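Local coordinates for protein cytochrome P450 (Zobellia galactanivorans, PDB 6G5O) that belongs to the cytochrome P450 family of haem proteins and carries protoporphyrin IX containing iron in a pocket within its largely helical fold, at residues R129-S132 and R133-L137; S146-W149 and I150-T154. All blocks are in the same frame, centred on the assembly; numbering follows the deposited sequence.

Interactions 1 and 2 lie on consecutive helices of the chain, 122-139 and 145-152, with centres about 10 Å apart, and the two helices pack directly on each other. Ser132 and Thr136 of interaction 1 form the seat for Trp149 of interaction 2: Thr136 CG2 meets Trp149 CZ3 at 3.6 Å, and Ser132 O lies 3.4 Å from Trp149 CE3. Ile150 fills the neighbouring position, its CG1 3.6 Å from Ser132 OG and its CG2 3.5 Å from Arg129 NH1. Interaction 1 is the nearer to the haem, the Leu135 side chain lying about 4 Å from it at the nearest atoms, whereas the Trp149 side chain stays about 10 Å away, again at the nearest atoms.

Interaction 1: R129-S132 and R133-L137; sequences RLQS and RALTL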
ATOM      1  N   ARG A 129       6.102  12.207  -7.373  1.00 35.51           N
ATOM      2  CA  ARG A 129       6.579  12.142  -8.759  1.00 35.51           C
ATOM      3  C   ARG A 129       6.971  10.708  -9.179  1.00 34.34           C
ATOM      4  O   ARG A 129       6.648  10.272 -10.278  1.00 30.67           O
ATOM      5  CB  ARG A 129       7.815  13.031  -8.974  1.00 42.20           C
ATOM      6  CG  ARG A 129       7.596  14.437  -9.556  1.00 48.64           C
ATOM      7  CD  ARG A 129       7.185  15.430  -8.497  1.00 50.29           C
ATOM      8  NE  ARG A 129       7.127  16.807  -8.955  1.00 52.63           N
ATOM      9  CZ  ARG A 129       6.286  17.738  -8.476  1.00 60.13           C
ATOM     10  NH1 ARG A 129       5.397  17.464  -7.513  1.00 59.28           N
ATOM     11  NH2 ARG A 129       6.328  18.982  -8.964  1.00 67.03           N
ATOM     12  N   LEU A 130       7.774  10.031  -8.359  1.00 29.57           N
ATOM     13  CA  LEU A 130       8.155   8.666  -8.645  1.00 29.76           C
ATOM     14  C   LEU A 130       6.886   7.755  -8.749  1.00 26.35           C
ATOM     15  O   LEU A 130       6.752   7.005  -9.693  1.00 27.49           O
ATOM     16  CB  LEU A 130       9.109   8.186  -7.559  1.00 29.68           C
ATOM     17  CG  LEU A 130       9.820   6.841  -7.673  1.00 30.24           C
ATOM     18  CD1 LEU A 130      10.846   6.715  -6.554  1.00 31.16           C
ATOM     19  CD2 LEU A 130       8.824   5.702  -7.573  1.00 32.59           C
ATOM     20  N   GLN A 131       5.966   7.869  -7.813  1.00 23.98           N
ATOM     21  CA  GLN A 131       4.751   7.037  -7.772  1.00 27.15           C
ATOM     22  C   GLN A 131       3.867   7.220  -9.014  1.00 27.84           C
ATOM     23  O   GLN A 131       3.500   6.234  -9.673  1.00 26.58           O
ATOM     24  CB  GLN A 131       3.953   7.313  -6.485  1.00 26.58           C
ATOM     25  CG  GLN A 131       2.644   6.513  -6.317  1.00 27.15           C
ATOM     26  CD  GLN A 131       1.416   7.225  -6.892  1.00 26.98           C
ATOM     27  OE1 GLN A 131       1.340   8.427  -6.827  1.00 26.23           O
ATOM     28  NE2 GLN A 131       0.444   6.466  -7.422  1.00 27.04           N
ATOM     29  N   SER A 132       3.594   8.483  -9.364  1.00 30.25           N
ATOM     30  CA  SER A 132       2.812   8.844 -10.553  1.00 27.17           C
ATOM     31  C   SER A 132       3.477   8.393 -11.853  1.00 28.52           C
ATOM     32  O   SER A 132       2.796   7.914 -12.804  1.00 25.97           O
ATOM     33  CB  SER A 132       2.650  10.364 -10.597  1.00 27.26           C
ATOM     34  OG  SER A 132       1.873  10.808  -9.501  1.00 28.60           O
ATOM     35  N   ARG A 133       4.793   8.584 -11.952  1.00 23.96           N
ATOM     36  CA  ARG A 133       5.451   8.129 -13.154  1.00 25.44           C
ATOM     37  C   ARG A 133       5.442   6.595 -13.246  1.00 24.76           C
ATOM     38  O   ARG A 133       5.193   6.023 -14.318  1.00 24.23           O
ATOM     39  CB  ARG A 133       6.861   8.695 -13.248  1.00 27.53           C
ATOM     40  CG  ARG A 133       6.848  10.187 -13.490  1.00 29.75           C
ATOM     41  CD  ARG A 133       8.232  10.801 -13.415  1.00 30.45           C
ATOM     42  NE  ARG A 133       8.109  12.259 -13.375  1.00 33.44           N
ATOM     43  CZ  ARG A 133       9.106  13.097 -13.066  1.00 39.90           C
ATOM     44  NH1 ARG A 133      10.352  12.640 -12.786  1.00 35.04           N
ATOM     45  NH2 ARG A 133       8.853  14.402 -13.024  1.00 40.43           N
ATOM     46  N   ALA A 134       5.732   5.915 -12.140  1.00 23.78           N
ATOM     47  CA  ALA A 134       5.747   4.455 -12.174  1.00 22.94           C
ATOM     48  C   ALA A 134       4.362   3.900 -12.533  1.00 20.68           C
ATOM     49  O   ALA A 134       4.260   2.859 -13.133  1.00 19.09           O
ATOM     50  CB  ALA A 134       6.201   3.915 -10.857  1.00 23.59           C
ATOM     51  N   LEU A 135       3.310   4.631 -12.212  1.00 21.36           N
ATOM     52  CA  LEU A 135       1.936   4.153 -12.461  1.00 20.74           C
ATOM     53  C   LEU A 135       1.574   4.157 -13.953  1.00 25.27           C
ATOM     54  O   LEU A 135       0.718   3.361 -14.375  1.00 27.30           O
ATOM     55  CB  LEU A 135       0.936   4.949 -11.653  1.00 21.07           C
ATOM     56  CG  LEU A 135      -0.544   4.487 -11.686  1.00 22.43           C
ATOM     57  CD1 LEU A 135      -0.666   3.058 -11.174  1.00 22.79           C
ATOM     58  CD2 LEU A 135      -1.470   5.413 -10.913  1.00 20.04           C
ATOM     59  N   THR A 136       2.260   4.992 -14.768  1.00 24.13           N
ATOM     60  CA  THR A 136       2.056   5.005 -16.210  1.00 23.38           C
ATOM     61  C   THR A 136       2.486   3.679 -16.861  1.00 25.58           C
ATOM     62  O   THR A 136       1.871   3.226 -17.892  1.00 23.90           O
ATOM     63  CB  THR A 136       2.814   6.153 -16.897  1.00 25.67           C
ATOM     64  OG1 THR A 136       4.224   6.020 -16.645  1.00 24.29           O
ATOM     65  CG2 THR A 136       2.325   7.510 -16.362  1.00 26.32           C
ATOM     66  N   LEU A 137       3.513   3.053 -16.278  1.00 21.49           N
ATOM     67  CA  LEU A 137       3.954   1.724 -16.723  1.00 22.01           C
ATOM     68  C   LEU A 137       2.954   0.626 -16.385  1.00 20.12           C
ATOM     69  O   LEU A 137       2.697  -0.231 -17.204  1.00 21.35           O
ATOM     70  CB  LEU A 137       5.311   1.318 -16.124  1.00 23.16           C
ATOM     71  CG  LEU A 137       6.439   2.358 -16.292  1.00 23.25           C
ATOM     72  CD1 LEU A 137       7.715   1.957 -15.582  1.00 24.29           C
ATOM     73  CD2 LEU A 137       6.709   2.611 -17.769  1.00 24.21           C
TER
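Arg129 and Arg133, one turn apart on helix 122-139 of the cytochrome P450 fold, cross with their guanidinium planes 61° apart. Arg133 runs extended from CG to NE and passes Arg129 O, its CG 3.2 Å from that oxygen. Arg129 CG lies over one face of the Arg133 guanidinium, near the rim, 3.7 Å from NH2; the bend at chi2 (82°) then carries the rest of Arg129 away. The like charges keep apart, Arg129 NE standing 5.0 Å from Arg133 NH2, while Arg129 NH1 makes a weak hydrogen bond to Thr124 O.

On another side of the helix, Gln131 and Leu135 lie side by side and point the same way. Both send CG anti to the backbone N; Gln131 then bends at chi2, and its NE2 lies 4.1 Å from CD2 of Leu135, whose side chain lies beside the haem. Leu130 and Ala134 pack on Ile339 of helix 333-350.

The backbone bond from Arg133 N to Arg129 O is 3.0 Å long, and that from Ala134 N to Leu130 O is 2.9 Å. Leu135 N makes weak bonds to Gln131 O and Ser132 O. Ser132 OG is hydrogen-bonded to Leu128 O. Arg133 O is gripped by Thr136 N, by Gln106 NE2 of helix 97-117 and by Thr136 OG1, which lies in the carbonyl plane at 2.5 Å.

Interaction 2: S146-W149 and I150-T154; sequences SETW and ISWGT
Trp149 and Trp152 both place CG beside the backbone N, anti to the carbonyl carbon (chi1 -52° and -64°), and, three residues apart on the helix, the two indoles leave it side by side, pointing the same way. Their rings meet obliquely, planes 47° apart, with Trp149 CD1 3.5 Å from Trp152 CH2. Thr148 O sits over one face of the Trp152 ring, toward its rim and 3.5 Å from CD1, while Thr148 CG2 approaches NE1.

These residues make up nearly all of the short helix 145-152, packed in the P450 fold against both helices 122-139 and 169-185. Tyr175 of the latter ties the tryptophans together: its hydroxyl is hydrogen-bonded to Trp149 NE1, and its ring meets that of Trp152 edge-to-face. Ile150 faces helix 122-139, with CG1 lying 3.2 Å from Ser146 O, the acceptor for Ile150 N at 2.8 Å.

Glu147 O is gripped twice by Ser151, whose N (3.0 Å) and OG (3.2 Å) arrive from opposite faces of the carbonyl plane. Trp152 N makes weak bonds to Thr148 O and Trp149 O. The chain leaves the helix at Gly153, where phi turns positive, and Gly153 O accepts a hydrogen bond from Arg222 NH2.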
ATOM      1  N   SER A 146       1.007  11.225 -16.073  1.00 33.29           N
ATOM      2  CA  SER A 146       1.530  11.423 -14.716  1.00 31.31           C
ATOM      3  C   SER A 146       1.390  12.852 -14.192  1.00 33.88           C
ATOM      4  O   SER A 146       1.255  13.054 -12.959  1.00 33.76           O
ATOM      5  CB  SER A 146       3.006  11.036 -14.647  1.00 30.57           C
ATOM      6  OG  SER A 146       3.804  11.880 -15.440  1.00 31.54           O
ATOM      7  N   GLU A 147       1.420  13.838 -15.109  1.00 35.77           N
ATOM      8  CA  GLU A 147       1.253  15.271 -14.738  1.00 34.40           C
ATOM      9  C   GLU A 147      -0.136  15.542 -14.166  1.00 30.59           C
ATOM     10  O   GLU A 147      -0.312  16.279 -13.192  1.00 28.70           O
ATOM     11  CB  GLU A 147       1.535  16.208 -15.928  1.00 37.69           C
ATOM     12  CG  GLU A 147       2.998  16.326 -16.312  1.00 44.33           C
ATOM     13  CD  GLU A 147       3.926  16.753 -15.151  1.00 48.69           C
ATOM     14  OE1 GLU A 147       3.506  17.500 -14.225  1.00 52.69           O
ATOM     15  OE2 GLU A 147       5.088  16.307 -15.164  1.00 50.72           O
ATOM     16  N   THR A 148      -1.137  14.910 -14.743  1.00 30.53           N
ATOM     17  CA  THR A 148      -2.463  14.991 -14.175  1.00 29.52           C
ATOM     18  C   THR A 148      -2.475  14.487 -12.749  1.00 29.36           C
ATOM     19  O   THR A 148      -3.007  15.153 -11.832  1.00 31.54           O
ATOM     20  CB  THR A 148      -3.457  14.197 -15.029  1.00 29.88           C
ATOM     21  OG1 THR A 148      -3.393  14.696 -16.377  1.00 29.11           O
ATOM     22  CG2 THR A 148      -4.868  14.300 -14.454  1.00 27.97           C
ATOM     23  N   TRP A 149      -1.891  13.309 -12.541  1.00 31.15           N
ATOM     24  CA  TRP A 149      -1.909  12.681 -11.213  1.00 32.98           C
ATOM     25  C   TRP A 149      -1.080  13.491 -10.211  1.00 30.31           C
ATOM     26  O   TRP A 149      -1.476  13.672  -9.070  1.00 32.19           O
ATOM     27  CB  TRP A 149      -1.450  11.215 -11.305  1.00 31.07           C
ATOM     28  CG  TRP A 149      -2.219  10.455 -12.339  1.00 31.23           C
ATOM     29  CD1 TRP A 149      -3.497  10.694 -12.739  1.00 33.28           C
ATOM     30  CD2 TRP A 149      -1.750   9.366 -13.135  1.00 30.47           C
ATOM     31  NE1 TRP A 149      -3.847   9.835 -13.744  1.00 32.78           N
ATOM     32  CE2 TRP A 149      -2.800   8.993 -13.988  1.00 31.57           C
ATOM     33  CE3 TRP A 149      -0.537   8.669 -13.204  1.00 30.50           C
ATOM     34  CZ2 TRP A 149      -2.690   7.954 -14.894  1.00 33.03           C
ATOM     35  CZ3 TRP A 149      -0.426   7.631 -14.077  1.00 29.61           C
ATOM     36  CH2 TRP A 149      -1.493   7.284 -14.930  1.00 33.43           C
ATOM     37  N   ILE A 150       0.046  13.992 -10.643  1.00 31.50           N
ATOM     38  CA  ILE A 150       0.835  14.872  -9.773  1.00 34.75           C
ATOM     39  C   ILE A 150       0.080  16.151  -9.347  1.00 35.42           C
ATOM     40  O   ILE A 150       0.145  16.545  -8.184  1.00 30.07           O
ATOM     41  CB  ILE A 150       2.157  15.245 -10.441  1.00 35.64           C
ATOM     42  CG1 ILE A 150       3.040  14.006 -10.542  1.00 35.94           C
ATOM     43  CG2 ILE A 150       2.867  16.330  -9.634  1.00 35.85           C
ATOM     44  CD1 ILE A 150       4.132  14.118 -11.583  1.00 37.91           C
ATOM     45  N   SER A 151      -0.669  16.762 -10.267  1.00 38.07           N
ATOM     46  CA  SER A 151      -1.509  17.942  -9.942  1.00 38.45           C
ATOM     47  C   SER A 151      -2.541  17.726  -8.869  1.00 40.96           C
ATOM     48  O   SER A 151      -2.866  18.656  -8.136  1.00 48.28           O
ATOM     49  CB  SER A 151      -2.239  18.450 -11.189  1.00 41.96           C
ATOM     50  OG  SER A 151      -1.313  19.094 -12.046  1.00 45.21           O
ATOM     51  N   TRP A 152      -3.096  16.527  -8.771  1.00 40.82           N
ATOM     52  CA  TRP A 152      -4.023  16.235  -7.687  1.00 38.66           C
ATOM     53  C   TRP A 152      -3.404  16.430  -6.290  1.00 39.19           C
ATOM     54  O   TRP A 152      -4.117  16.730  -5.342  1.00 39.19           O
ATOM     55  CB  TRP A 152      -4.503  14.786  -7.790  1.00 43.81           C
ATOM     56  CG  TRP A 152      -5.304  14.448  -9.013  1.00 42.92           C
ATOM     57  CD1 TRP A 152      -5.937  15.316  -9.845  1.00 45.27           C
ATOM     58  CD2 TRP A 152      -5.602  13.138  -9.504  1.00 43.81           C
ATOM     59  NE1 TRP A 152      -6.589  14.636 -10.842  1.00 42.87           N
ATOM     60  CE2 TRP A 152      -6.414  13.297 -10.649  1.00 43.10           C
ATOM     61  CE3 TRP A 152      -5.267  11.844  -9.088  1.00 41.05           C
ATOM     62  CZ2 TRP A 152      -6.882  12.218 -11.388  1.00 43.38           C
ATOM     63  CZ3 TRP A 152      -5.752  10.764  -9.819  1.00 40.68           C
ATOM     64  CH2 TRP A 152      -6.543  10.961 -10.959  1.00 42.87           C
ATOM     65  N   GLY A 153      -2.097  16.230  -6.140  1.00 38.37           N
ATOM     66  CA  GLY A 153      -1.446  16.398  -4.839  1.00 43.28           C
ATOM     67  C   GLY A 153      -1.692  15.245  -3.867  1.00 51.22           C
ATOM     68  O   GLY A 153      -2.360  14.271  -4.196  1.00 55.14           O
ATOM     69  N   THR A 154      -1.097  15.352  -2.675  1.00 54.47           N
ATOM     70  CA  THR A 154      -1.400  14.507  -1.527  1.00 54.01           C
ATOM     71  C   THR A 154      -2.534  15.202  -0.764  1.00 56.79           C
ATOM     72  O   THR A 154      -3.398  14.558  -0.190  1.00 54.64           O
ATOM     73  CB  THR A 154      -0.160  14.349  -0.649  1.00 50.22           C
TER